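Local coordinates for vinylacetyl-CoA Delta-isomerase (PDB 6VJR) that acts as an oxygen-tolerant 4-hydroxybutyryl-CoA dehydratase of an ammonia-oxidizing archaeon, a flavoprotein that carries FAD and a [4Fe-4S] cluster, at the interface of chains A and B and the interface of chains A and C. Sequence-based numbering; all coordinates share one arbitrary frame. Chains: chain A/B/C, Vinylacetyl-CoA Delta-isomerase.

Contact 1: the interface of chains A and B. Residues chain A 467, 470, 491; chain B 88, 92, 301, 304, 330, 334.
A:Lys467, on helix 464-475, reaches over B:Asp301 of helix 295-314 and shows how an acid braced within one subunit can receive a lysine from its neighbour. Its CB lies 3.5 Å from the backbone O of B:Asp301; CG and CD continue past that oxygen, CD also meeting CG2 of B:Ile304. With the chain extended beyond CG, CE comes 3.3 Å from carboxylate OD1 of B:Asp301, and NZ forms a long salt bridge to the same OD1 at 3.5 Å. Waters 2 and 3 link NZ to OE1 of B:Glu334. The acid is fixed by B:Arg88, whose NE and NH2 grip it side-on through both syn lone pairs, while NH1 and NH2 take B:Glu334 end-on. A methionine in place of B:Arg88 would probably strip B:Glu334 of its end-on partner and leave B:Asp301 held more loosely, by B:Gln92 and the long bridge to A:Lys467. The ring of A:Phe491 stands nearly upright on this guanidinium, planes 80° apart, with CE1 3.5 Å above it. A:Leu470 sets CD1 against CG of B:Gln92. The amide of B:Gln92 gives NE2 to OD2 of B:Asp301 in a nearly straight bond of 2.8 Å, and the same NE2 sits over the rim of the A:Phe491 ring, 3.5 Å from CZ.

Contact 2: the interface of chains A and C. Residues chain A 21-24; chain C 393, 395-396.
The tight turn between strands 19-21 and 24-25 of chain A offers two successive backbone N-H groups to C:Asp396 on the short helix 394-397, an example of a carboxylate reading main chain rather than side chain. A:Phe22 N donates to C:Asp396 OD2 at 2.9 Å, on the syn side and 16° out of the carboxylate plane, though the bond is bent, 130° at the hydrogen. A:Gly23 N reaches the other oxygen, C:Asp396 OD1, at 2.8 Å from well above the plane. Positive phi at both A:Phe22 and A:Gly23 probably helps the turn present both groups. On its own side the acid is steadied by C:Ser393, whose hydroxyl OG donates to C:Asp396 OD2 at 2.6 Å and accepts from the backbone N of that residue, capping the start of the helix. The chi1 of 82° holds OG of C:Ser393 between its backbone N and carbonyl carbon, turned back toward the helix. Replacing C:Asp396 by an alanine would probably leave the two turn N-H groups and C:Ser393 OG without their shared acceptor, though OG would still face the backbone N. Alongside, C:Lys395 lays CB and CD against the carbonyl O of A:Phe22. The ring of A:Phe22 touches C:Ser393 through CD1, 3.6 Å from CB.

Contact 3: the interface of chains A and C. Residues chain A 395-396, 402; chain C 20-24, 227.
This is a two-fold interface between identical subunits, and the patch forms the reciprocal half of an exchange: chain A now supplies the helix and chain C the turn, so the same grip is made twice and probably helps hold the pair in register within the tetrameric assembly. A:Asp396, on helix 394-397, straddles the turn that follows strand 19-21. Its OD1 accepts from C:Gly23 N at 2.8 Å, the donor standing 53° out of the carboxylate plane, while OD2 takes C:Phe22 N at 2.8 Å, on the syn side and closer to that plane. One carboxylate thus engages two consecutive amides, one through each oxygen, which should fix its rotation. A chi1 of -62° sets CG of A:Asp396 anti to its carbonyl carbon and directs the acid at the turn. A:Lys395 lies along the carbonyl of C:Phe22: A:Lys395 CB is 3.6 Å from C:Phe22 C, and A:Lys395 CD is 3.6 Å from C:Phe22 O; the chain bends at its last torsion, beyond these contacts. Within chain C, CD1 of C:Leu21 covers the centre of one face of the C:Phe22 ring. An apolar flank extends the contact to helix 402-409. There the CB methyl of A:Ala402 meets CG of the C:Tyr20 ring at 4.1 Å and, at the same separation, CD1 of C:Ile227 from strand 224-228.

Contact 4: the interface of chains A and B. Residues chain A 472, 477, 479-480; chain B 309, 313, 420, 424.
The end of helix 464-475 of chain A and the loop after it meet helices 295-314 and 418-432 of chain B, a worked case of a loop fastened to two helices by unlike polar groups. A:Asp480 and B:Tyr313 approach from opposite directions: the phenol OH of B:Tyr313 donates to the syn lone pair of A:Asp480 OD2 at 2.7 Å, the ring and carboxylate planes 42° apart. A chi1 of 69° places CG of A:Asp480 between its backbone N and carbonyl carbon, with OD2 turned to the phenol. The same carboxylate faces A:Lys472, whose NZ makes a salt bridge to A:Asp480 OD1 at 3.1 Å, weak as a hydrogen bond, and this charge may help favour the ionised acid. From helix 418-432, B:Asn420 gives ND2 to OD1 of A:Asn479 at 2.8 Å. The bond lies in the amide plane of B:Asn420 but is tilted 23° from the carbonyl plane of A:Asn479. Water 4 joins OD1 of B:Asn420 to the backbone N of A:Asn479, and water 5 joins ND2 to OD2 of A:Asp480. Beside these links A:Ile477 packs CG2 on CG of B:Asn420 at 3.8 Å, and its CD1 lies by the backbone O of B:Asn420, with CB of B:Ile424 a little farther. CE of A:Lys472 lies 3.9 Å from CG2 of B:Thr309. The site lies where the C-terminal segment of chain A crosses the helical part of chain B.

Contact 1: the interface of chains A and B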
loop_
_atom_site.group_PDB
_atom_site.type_symbol
_atom_site.label_atom_id
_atom_site.label_comp_id
_atom_site.label_asym_id
_atom_site.label_seq_id
_atom_site.Cartn_x
_atom_site.Cartn_y
_atom_site.Cartn_z
ATOM N N LYS A 467 5.066 -1.462 26.422
ATOM C CA LYS A 467 4.162 -2.289 25.628
ATOM C C LYS A 467 4.396 -3.796 25.821
ATOM O O LYS A 467 3.443 -4.570 25.918
ATOM C CB LYS A 467 4.244 -1.894 24.147
ATOM C CG LYS A 467 3.734 -0.476 23.870
ATOM C CD LYS A 467 3.873 -0.016 22.426
ATOM C CE LYS A 467 3.322 1.393 22.320
ATOM N NZ LYS A 467 3.462 1.897 20.983
ATOM N N LEU A 470 2.536 -4.701 28.857
ATOM C CA LEU A 470 1.107 -4.857 28.599
ATOM C C LEU A 470 0.807 -6.265 28.098
ATOM O O LEU A 470 -0.199 -6.852 28.495
ATOM C CB LEU A 470 0.609 -3.869 27.554
ATOM C CG LEU A 470 0.695 -2.381 27.894
ATOM C CD1 LEU A 470 0.243 -1.614 26.657
ATOM C CD2 LEU A 470 -0.082 -1.977 29.096
ATOM N N PHE A 491 3.230 8.477 26.533
ATOM C CA PHE A 491 2.044 8.004 27.245
ATOM C C PHE A 491 1.656 8.917 28.405
ATOM O O PHE A 491 0.462 8.994 28.754
ATOM C CB PHE A 491 2.095 6.527 27.612
ATOM C CG PHE A 491 1.841 5.604 26.440
ATOM C CD1 PHE A 491 0.963 5.936 25.432
ATOM C CD2 PHE A 491 2.491 4.388 26.350
ATOM C CE1 PHE A 491 0.752 5.061 24.353
ATOM C CE2 PHE A 491 2.243 3.525 25.280
ATOM C CZ PHE A 491 1.415 3.892 24.269
ATOM N N ARG B 88 -8.379 4.160 24.915
ATOM C CA ARG B 88 -7.066 3.576 24.661
ATOM C C ARG B 88 -6.532 2.846 25.898
ATOM O O ARG B 88 -5.927 1.779 25.825
ATOM C CB ARG B 88 -6.083 4.606 24.110
ATOM C CG ARG B 88 -4.737 3.984 23.754
ATOM C CD ARG B 88 -3.840 4.968 23.053
ATOM N NE ARG B 88 -2.609 4.355 22.572
ATOM C CZ ARG B 88 -1.776 4.936 21.710
ATOM N NH1 ARG B 88 -1.928 6.210 21.307
ATOM N NH2 ARG B 88 -0.759 4.241 21.270
ATOM N N GLN B 92 -5.489 -1.159 26.239
ATOM C CA GLN B 92 -4.210 -1.589 26.782
ATOM C C GLN B 92 -4.412 -2.589 27.919
ATOM O O GLN B 92 -3.648 -3.548 28.056
ATOM C CB GLN B 92 -3.408 -0.425 27.329
ATOM C CG GLN B 92 -2.854 0.532 26.299
ATOM C CD GLN B 92 -1.910 1.565 26.878
ATOM O OE1 GLN B 92 -1.765 1.725 28.077
ATOM N NE2 GLN B 92 -1.199 2.239 25.996
ATOM N N ASP B 301 -1.198 -1.408 20.833
ATOM C CA ASP B 301 -0.100 -1.337 21.779
ATOM C C ASP B 301 0.249 -2.708 22.354
ATOM O O ASP B 301 1.416 -3.084 22.436
ATOM C CB ASP B 301 -0.471 -0.391 22.912
ATOM C CG ASP B 301 -0.591 1.081 22.541
ATOM O OD1 ASP B 301 0.066 1.515 21.558
ATOM O OD2 ASP B 301 -1.406 1.825 23.215
ATOM N N ILE B 304 1.886 -4.888 19.530
ATOM C CA ILE B 304 3.251 -4.422 19.341
ATOM C C ILE B 304 4.126 -4.991 20.456
ATOM O O ILE B 304 5.226 -5.474 20.220
ATOM C CB ILE B 304 3.334 -2.889 19.255
ATOM C CG1 ILE B 304 2.621 -2.325 17.981
ATOM C CG2 ILE B 304 4.774 -2.420 19.390
ATOM C CD1 ILE B 304 2.346 -0.840 18.079
ATOM N N THR B 330 3.894 0.863 15.035
ATOM C CA THR B 330 3.650 2.029 15.890
ATOM C C THR B 330 3.079 3.194 15.079
ATOM O O THR B 330 2.112 3.839 15.502
ATOM C CB THR B 330 4.949 2.425 16.584
ATOM O OG1 THR B 330 5.411 1.341 17.388
ATOM C CG2 THR B 330 4.789 3.670 17.402
ATOM N N GLU B 334 -0.526 4.920 15.633
ATOM C CA GLU B 334 -0.656 6.298 16.056
ATOM C C GLU B 334 -1.409 7.138 15.036
ATOM O O GLU B 334 -1.991 8.171 15.392
ATOM C CB GLU B 334 0.678 6.953 16.355
ATOM C CG GLU B 334 1.452 6.347 17.519
ATOM C CD GLU B 334 0.724 6.183 18.843
ATOM O OE1 GLU B 334 1.202 5.384 19.665
ATOM O OE2 GLU B 334 -0.206 6.979 19.140
HETATM O O HOH W 1 -2.164 -5.214 29.784
HETATM O O HOH W 2 3.609 4.613 20.993
HETATM O O HOH W 3 1.504 2.675 18.999
#

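Contact 2: the interface of chains A and C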
loop_
_atom_site.group_PDB
_atom_site.type_symbol
_atom_site.label_atom_id
_atom_site.label_comp_id
_atom_site.label_asym_id
_atom_site.label_seq_id
_atom_site.Cartn_x
_atom_site.Cartn_y
_atom_site.Cartn_z
ATOM N N LEU A 21 22.049 33.248 -10.646
ATOM C CA LEU A 21 21.054 32.386 -11.277
ATOM C C LEU A 21 21.405 32.264 -12.749
ATOM O O LEU A 21 21.482 33.266 -13.451
ATOM C CB LEU A 21 19.663 32.993 -11.067
ATOM C CG LEU A 21 18.500 32.331 -11.814
ATOM C CD1 LEU A 21 18.415 30.841 -11.586
ATOM C CD2 LEU A 21 17.236 33.003 -11.359
ATOM N N PHE A 22 21.640 31.020 -13.210
ATOM C CA PHE A 22 22.004 30.759 -14.586
ATOM C C PHE A 22 23.254 31.532 -14.996
ATOM O O PHE A 22 23.381 31.966 -16.161
ATOM C CB PHE A 22 20.853 31.085 -15.542
ATOM C CG PHE A 22 19.608 30.257 -15.329
ATOM C CD1 PHE A 22 19.672 28.870 -15.210
ATOM C CD2 PHE A 22 18.361 30.872 -15.312
ATOM C CE1 PHE A 22 18.511 28.129 -15.045
ATOM C CE2 PHE A 22 17.199 30.132 -15.099
ATOM C CZ PHE A 22 17.295 28.755 -14.939
ATOM N N GLY A 23 24.209 31.611 -14.060
ATOM C CA GLY A 23 25.514 32.183 -14.334
ATOM C C GLY A 23 25.515 33.707 -14.451
ATOM O O GLY A 23 26.466 34.259 -15.004
ATOM N N GLU A 24 24.463 34.369 -13.954
ATOM C CA GLU A 24 24.383 35.811 -14.001
ATOM C C GLU A 24 24.012 36.314 -12.611
ATOM O O GLU A 24 23.301 35.627 -11.888
ATOM C CB GLU A 24 23.313 36.242 -14.991
ATOM C CG GLU A 24 23.576 35.790 -16.415
ATOM C CD GLU A 24 24.626 36.564 -17.182
ATOM O OE1 GLU A 24 24.927 36.091 -18.293
ATOM O OE2 GLU A 24 25.159 37.592 -16.676
ATOM N N SER C 393 22.082 25.421 -11.481
ATOM C CA SER C 393 22.267 25.151 -12.905
ATOM C C SER C 393 23.731 24.901 -13.252
ATOM O O SER C 393 24.662 25.357 -12.578
ATOM C CB SER C 393 21.745 26.346 -13.675
ATOM O OG SER C 393 22.701 27.385 -13.745
ATOM N N LYS C 395 25.182 26.401 -15.632
ATOM C CA LYS C 395 25.758 27.712 -15.874
ATOM C C LYS C 395 26.365 28.312 -14.601
ATOM O O LYS C 395 27.400 28.967 -14.649
ATOM C CB LYS C 395 24.700 28.648 -16.469
ATOM C CG LYS C 395 24.434 28.357 -17.963
ATOM C CD LYS C 395 23.485 29.355 -18.619
ATOM C CE LYS C 395 23.385 29.209 -20.115
ATOM N NZ LYS C 395 22.875 27.912 -20.578
ATOM N N ASP C 396 25.765 28.015 -13.446
ATOM C CA ASP C 396 26.355 28.405 -12.181
ATOM C C ASP C 396 27.605 27.584 -11.854
ATOM O O ASP C 396 28.599 28.133 -11.370
ATOM C CB ASP C 396 25.286 28.385 -11.102
ATOM C CG ASP C 396 24.211 29.422 -11.413
ATOM O OD1 ASP C 396 24.588 30.649 -11.447
ATOM O OD2 ASP C 396 23.042 29.025 -11.722
#

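Contact 3: the interface of chains A and C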
loop_
_atom_site.group_PDB
_atom_site.type_symbol
_atom_site.label_atom_id
_atom_site.label_comp_id
_atom_site.label_asym_id
_atom_site.label_seq_id
_atom_site.Cartn_x
_atom_site.Cartn_y
_atom_site.Cartn_z
ATOM N N LYS A 395 2.012 28.950 -27.047
ATOM C CA LYS A 395 2.402 29.574 -28.314
ATOM C C LYS A 395 1.734 28.889 -29.508
ATOM O O LYS A 395 1.332 29.568 -30.455
ATOM C CB LYS A 395 3.920 29.564 -28.461
ATOM C CG LYS A 395 4.595 30.575 -27.555
ATOM C CD LYS A 395 6.103 30.586 -27.711
ATOM C CE LYS A 395 6.756 31.804 -27.143
ATOM N NZ LYS A 395 6.530 31.900 -25.713
ATOM N N ASP A 396 1.581 27.553 -29.451
ATOM C CA ASP A 396 0.807 26.847 -30.465
ATOM C C ASP A 396 -0.684 27.160 -30.375
ATOM O O ASP A 396 -1.326 27.358 -31.398
ATOM C CB ASP A 396 1.198 25.377 -30.428
ATOM C CG ASP A 396 2.669 25.191 -30.764
ATOM O OD1 ASP A 396 3.048 25.559 -31.894
ATOM O OD2 ASP A 396 3.429 24.749 -29.889
ATOM N N ALA A 402 -2.137 26.671 -35.997
ATOM C CA ALA A 402 -2.247 25.599 -35.013
ATOM C C ALA A 402 -3.377 25.854 -34.025
ATOM O O ALA A 402 -4.018 24.915 -33.552
ATOM C CB ALA A 402 -0.935 25.360 -34.300
ATOM N N TYR C 20 4.374 21.945 -35.954
ATOM C CA TYR C 20 4.366 23.133 -35.111
ATOM C C TYR C 20 4.925 22.830 -33.724
ATOM O O TYR C 20 4.441 21.919 -33.036
ATOM C CB TYR C 20 2.957 23.696 -34.965
ATOM C CG TYR C 20 2.515 24.430 -36.218
ATOM C CD1 TYR C 20 2.993 25.703 -36.505
ATOM C CD2 TYR C 20 1.698 23.820 -37.167
ATOM C CE1 TYR C 20 2.680 26.348 -37.686
ATOM C CE2 TYR C 20 1.361 24.462 -38.349
ATOM C CZ TYR C 20 1.868 25.725 -38.622
ATOM O OH TYR C 20 1.592 26.347 -39.820
ATOM N N LEU C 21 5.916 23.653 -33.322
ATOM C CA LEU C 21 6.485 23.597 -31.990
ATOM C C LEU C 21 6.791 25.028 -31.533
ATOM O O LEU C 21 7.577 25.739 -32.139
ATOM C CB LEU C 21 7.742 22.746 -32.017
ATOM C CG LEU C 21 8.557 22.713 -30.721
ATOM C CD1 LEU C 21 7.735 22.296 -29.493
ATOM C CD2 LEU C 21 9.743 21.801 -30.855
ATOM N N PHE C 22 6.127 25.450 -30.474
ATOM C CA PHE C 22 6.275 26.794 -29.922
ATOM C C PHE C 22 5.918 27.878 -30.949
ATOM O O PHE C 22 6.524 28.952 -30.939
ATOM C CB PHE C 22 7.688 27.016 -29.370
ATOM C CG PHE C 22 8.067 26.083 -28.225
ATOM C CD1 PHE C 22 7.167 25.808 -27.182
ATOM C CD2 PHE C 22 9.300 25.448 -28.202
ATOM C CE1 PHE C 22 7.527 24.979 -26.125
ATOM C CE2 PHE C 22 9.629 24.614 -27.146
ATOM C CZ PHE C 22 8.729 24.342 -26.143
ATOM N N GLY C 23 4.900 27.606 -31.758
ATOM C CA GLY C 23 4.331 28.597 -32.653
ATOM C C GLY C 23 5.192 28.845 -33.891
ATOM O O GLY C 23 5.008 29.857 -34.567
ATOM N N GLU C 24 6.006 27.845 -34.269
ATOM C CA GLU C 24 6.828 27.941 -35.457
ATOM C C GLU C 24 6.821 26.588 -36.151
ATOM O O GLU C 24 6.788 25.582 -35.472
ATOM C CB GLU C 24 8.284 28.292 -35.151
ATOM C CG GLU C 24 8.504 29.581 -34.385
ATOM C CD GLU C 24 9.992 29.868 -34.214
ATOM O OE1 GLU C 24 10.853 29.010 -34.516
ATOM O OE2 GLU C 24 10.290 30.974 -33.795
ATOM N N ILE C 227 1.302 18.770 -34.302
ATOM C CA ILE C 227 1.490 19.767 -33.282
ATOM C C ILE C 227 2.157 19.094 -32.089
ATOM O O ILE C 227 1.576 18.236 -31.437
ATOM C CB ILE C 227 0.163 20.448 -32.934
ATOM C CG1 ILE C 227 -0.583 20.940 -34.183
ATOM C CG2 ILE C 227 0.460 21.570 -31.945
ATOM C CD1 ILE C 227 -1.974 21.464 -33.900
#

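Contact 4: the interface of chains A and B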
loop_
_atom_site.group_PDB
_atom_site.type_symbol
_atom_site.label_atom_id
_atom_site.label_comp_id
_atom_site.label_asym_id
_atom_site.label_seq_id
_atom_site.Cartn_x
_atom_site.Cartn_y
_atom_site.Cartn_z
ATOM N N LYS A 472 2.738 -9.061 28.241
ATOM C CA LYS A 472 3.051 -10.050 29.267
ATOM C C LYS A 472 1.914 -10.199 30.274
ATOM O O LYS A 472 1.507 -11.307 30.593
ATOM C CB LYS A 472 4.388 -9.776 29.956
ATOM C CG LYS A 472 5.578 -10.047 29.073
ATOM C CD LYS A 472 6.904 -9.745 29.750
ATOM C CE LYS A 472 8.066 -9.948 28.875
ATOM N NZ LYS A 472 9.303 -9.717 29.639
ATOM N N ILE A 477 2.224 -13.903 31.746
ATOM C CA ILE A 477 3.650 -13.970 32.000
ATOM C C ILE A 477 3.976 -13.024 33.155
ATOM O O ILE A 477 3.737 -11.823 33.073
ATOM C CB ILE A 477 4.408 -13.554 30.738
ATOM C CG1 ILE A 477 4.218 -14.569 29.623
ATOM C CG2 ILE A 477 5.882 -13.345 31.078
ATOM C CD1 ILE A 477 4.647 -14.076 28.244
ATOM N N ASN A 479 7.085 -13.820 35.450
ATOM C CA ASN A 479 8.353 -14.046 36.125
ATOM C C ASN A 479 9.568 -13.397 35.465
ATOM O O ASN A 479 10.674 -13.645 35.937
ATOM C CB ASN A 479 8.596 -15.531 36.362
ATOM C CG ASN A 479 8.904 -16.316 35.115
ATOM O OD1 ASN A 479 9.060 -15.748 34.040
ATOM N ND2 ASN A 479 8.986 -17.629 35.249
ATOM N N ASP A 480 9.415 -12.635 34.377
ATOM C CA ASP A 480 10.557 -12.007 33.722
ATOM C C ASP A 480 10.241 -10.567 33.324
ATOM O O ASP A 480 10.878 -10.001 32.425
ATOM C CB ASP A 480 11.017 -12.785 32.503
ATOM C CG ASP A 480 10.026 -12.745 31.351
ATOM O OD1 ASP A 480 8.977 -12.120 31.518
ATOM O OD2 ASP A 480 10.307 -13.352 30.310
ATOM N N THR B 309 8.185 -8.776 22.421
ATOM C CA THR B 309 8.518 -9.834 23.363
ATOM C C THR B 309 8.993 -11.104 22.648
ATOM O O THR B 309 10.019 -11.680 23.070
ATOM C CB THR B 309 7.328 -10.102 24.279
ATOM O OG1 THR B 309 6.996 -8.939 25.061
ATOM C CG2 THR B 309 7.591 -11.230 25.251
ATOM N N TYR B 313 12.545 -13.050 23.002
ATOM C CA TYR B 313 12.652 -14.461 23.378
ATOM C C TYR B 313 13.369 -15.286 22.308
ATOM O O TYR B 313 14.038 -16.262 22.637
ATOM C CB TYR B 313 11.254 -15.006 23.591
ATOM C CG TYR B 313 10.543 -14.536 24.843
ATOM C CD1 TYR B 313 11.174 -13.815 25.854
ATOM C CD2 TYR B 313 9.209 -14.846 25.011
ATOM C CE1 TYR B 313 10.496 -13.509 27.022
ATOM C CE2 TYR B 313 8.511 -14.527 26.154
ATOM C CZ TYR B 313 9.179 -13.879 27.177
ATOM O OH TYR B 313 8.499 -13.582 28.311
ATOM N N ASN B 420 6.818 -19.151 28.940
ATOM C CA ASN B 420 6.584 -17.753 28.569
ATOM C C ASN B 420 6.564 -17.564 27.058
ATOM O O ASN B 420 5.727 -16.827 26.519
ATOM C CB ASN B 420 7.597 -16.828 29.220
ATOM C CG ASN B 420 7.445 -16.752 30.719
ATOM O OD1 ASN B 420 6.389 -17.050 31.298
ATOM N ND2 ASN B 420 8.505 -16.285 31.339
ATOM N N ILE B 424 3.284 -16.087 24.946
ATOM C CA ILE B 424 3.292 -14.902 24.074
ATOM C C ILE B 424 2.863 -15.258 22.657
ATOM O O ILE B 424 2.161 -14.479 22.013
ATOM C CB ILE B 424 4.602 -14.102 24.181
ATOM C CG1 ILE B 424 4.301 -12.663 23.750
ATOM C CG2 ILE B 424 5.733 -14.715 23.369
ATOM C CD1 ILE B 424 3.620 -11.840 24.823
HETATM O O HOH W 4 5.727 -16.235 33.874
HETATM O O HOH W 5 11.518 -15.999 30.596
#

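Contacts 1 and 4 belong to one A-B interface, their C-alpha centres about 17 Å apart, and share helix 464-475 of chain A and helix 295-314 of chain B; together they fasten the C-terminal segment of one subunit across its neighbour. Contacts 2 and 3 lie about 28 Å apart in the A-C interface and use the same turn and helix with the chains exchanged, as its two-fold symmetry requires. The two pairs are 53 to 73 Å apart between C-alpha centres, so chain A engages B and C through separate surfaces, consistent with four subunits built on two kinds of pairing.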